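ATP grasp ligase (Microcystis aeruginosa MRC, PDB 5IG9) probably uses ATP to close ester rings in the microviridin precursor peptide, as an ATP-grasp ligase. Local coordinates at residues F37-K42 against L79-G84. Numbering follows the deposited sequence.
Sequences FPTEVK and LKLPDG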
# COMPACT_ATOMS: atom_id res chain seq x y z
N PHE A 37 -0.05 -18.25 8.03
CA PHE A 37 -0.74 -17.52 9.09
C PHE A 37 -2.11 -17.15 8.55
O PHE A 37 -2.21 -16.70 7.41
CB PHE A 37 0.06 -16.28 9.51
CG PHE A 37 -0.73 -15.28 10.32
CD1 PHE A 37 -0.85 -15.41 11.69
CD2 PHE A 37 -1.34 -14.19 9.70
CE1 PHE A 37 -1.57 -14.49 12.44
CE2 PHE A 37 -2.06 -13.27 10.44
CZ PHE A 37 -2.17 -13.41 11.81
N PRO A 38 -3.17 -17.32 9.35
CA PRO A 38 -3.21 -17.74 10.76
C PRO A 38 -3.47 -19.23 10.96
O PRO A 38 -3.57 -19.69 12.10
CB PRO A 38 -4.37 -16.93 11.31
CG PRO A 38 -5.33 -16.90 10.16
CD PRO A 38 -4.50 -16.86 8.90
N THR A 39 -3.60 -19.97 9.85
CA THR A 39 -4.00 -21.37 9.93
C THR A 39 -3.00 -22.23 10.69
O THR A 39 -3.40 -23.16 11.40
CB THR A 39 -4.22 -21.91 8.51
OG1 THR A 39 -5.28 -21.18 7.88
CG2 THR A 39 -4.58 -23.39 8.53
N GLU A 40 -1.70 -21.93 10.59
CA GLU A 40 -0.71 -22.78 11.25
C GLU A 40 0.23 -22.02 12.18
O GLU A 40 0.57 -22.54 13.24
CB GLU A 40 0.12 -23.53 10.18
CG GLU A 40 -0.74 -24.25 9.15
CD GLU A 40 0.05 -24.78 7.99
OE1 GLU A 40 1.20 -25.24 8.20
OE2 GLU A 40 -0.47 -24.75 6.85
N VAL A 41 0.64 -20.82 11.80
CA VAL A 41 1.60 -20.05 12.59
C VAL A 41 0.85 -19.18 13.59
O VAL A 41 -0.16 -18.55 13.26
CB VAL A 41 2.49 -19.19 11.67
CG1 VAL A 41 3.54 -18.44 12.47
CG2 VAL A 41 3.14 -20.05 10.61
N LYS A 42 1.32 -19.18 14.84
CA LYS A 42 0.76 -18.35 15.90
C LYS A 42 1.57 -17.07 16.02
O LYS A 42 2.79 -17.11 16.17
CB LYS A 42 0.77 -19.09 17.24
CG LYS A 42 -0.04 -20.37 17.26
CD LYS A 42 -1.48 -20.12 16.85
CE LYS A 42 -2.44 -21.00 17.64
NZ LYS A 42 -1.93 -22.40 17.75
N LEU A 79 -2.78 -16.94 2.48
CA LEU A 79 -3.18 -17.66 1.27
C LEU A 79 -3.70 -19.05 1.60
O LEU A 79 -4.67 -19.51 1.00
CB LEU A 79 -2.01 -17.75 0.30
CG LEU A 79 -1.59 -16.45 -0.40
CD1 LEU A 79 -0.80 -16.78 -1.66
CD2 LEU A 79 -2.81 -15.60 -0.73
N LYS A 80 -3.07 -19.73 2.56
CA LYS A 80 -3.50 -21.06 2.96
C LYS A 80 -4.82 -21.07 3.75
O LYS A 80 -5.10 -22.06 4.43
CB LYS A 80 -2.39 -21.75 3.76
CG LYS A 80 -1.30 -22.39 2.90
CD LYS A 80 -0.34 -23.21 3.74
CE LYS A 80 -0.27 -24.64 3.23
NZ LYS A 80 0.40 -24.74 1.90
N LEU A 81 -5.62 -20.01 3.68
CA LEU A 81 -6.96 -20.10 4.22
C LEU A 81 -7.78 -21.09 3.40
O LEU A 81 -7.65 -21.12 2.17
CB LEU A 81 -7.65 -18.73 4.21
CG LEU A 81 -7.28 -17.79 5.36
CD1 LEU A 81 -7.92 -16.42 5.16
CD2 LEU A 81 -7.70 -18.39 6.68
N PRO A 82 -8.61 -21.91 4.03
CA PRO A 82 -9.32 -22.96 3.29
C PRO A 82 -10.16 -22.40 2.16
O PRO A 82 -10.77 -21.33 2.27
CB PRO A 82 -10.19 -23.62 4.36
CG PRO A 82 -9.47 -23.39 5.63
CD PRO A 82 -8.86 -22.02 5.48
N ASP A 83 -10.20 -23.14 1.05
CA ASP A 83 -11.01 -22.73 -0.09
C ASP A 83 -12.50 -22.83 0.22
O ASP A 83 -13.30 -22.04 -0.30
CB ASP A 83 -10.66 -23.58 -1.31
CG ASP A 83 -10.31 -25.01 -0.95
OD1 ASP A 83 -9.77 -25.24 0.16
OD2 ASP A 83 -10.57 -25.91 -1.78
N GLY A 84 -12.89 -23.78 1.07
CA GLY A 84 -14.29 -23.99 1.36
C GLY A 84 -14.86 -23.00 2.35
O GLY A 84 -15.95 -23.20 2.90
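Thr39 and Pro38 meet Leu81, and Glu40 meets Lys80, in a small loop-to-loop van der Waals contact over helix 87-107. One loop follows strand 29-33, the other strand 69-72, and the pair buries 211 Å² in all. The backbones come closest at Thr39 and Leu81, whose CA atoms are 6.6 Å apart. On the helix side, CD2 of Leu81 reaches the proline ring, 4.2 Å from Pro38 CD, the two side chains crossing at about a right angle. A cis peptide bond precedes Pro38, and its ring also rests on Cys97 of the helix, while Leu81 touches Ser93; Pro38 and Leu81 therefore both touch helix 87-107 as well as each other. Thr39 faces the other loop with its hydroxyl. Placed beside its own backbone N (chi1 -62°), OG1 lies 3.9 Å from Leu81 CD2 and 3.6 Å from Lys80 O, the latter a polar approach too long to count as a bond. Further out, Glu40 and Lys80 cross obliquely. Here a carboxylate oxygen meets the aliphatic part of the lysine, with Glu40 OE2 3.5 Å from Lys80 CD. The lysine chain bends at its last two torsions, and NZ stays 5.0 Å from Glu40 OE2, too far for a salt bridge, although the opposite charges probably still attract weakly. The stronger partner of the carboxylate is Arg36, earlier in the same loop, which forms a salt bridge with OE1. Asn146 of the second subunit donates a hydrogen bond to Val41 O, and Phe201 of that subunit packs on Pro82, placing both loops at the dimer interface. The contact joins two loops that leave strands 29-33 and 69-72 of the parallel sheet, beside helix 87-107, as is consistent with the Rossmann-like fold of an MvdD-type pre-ATP-grasp domain.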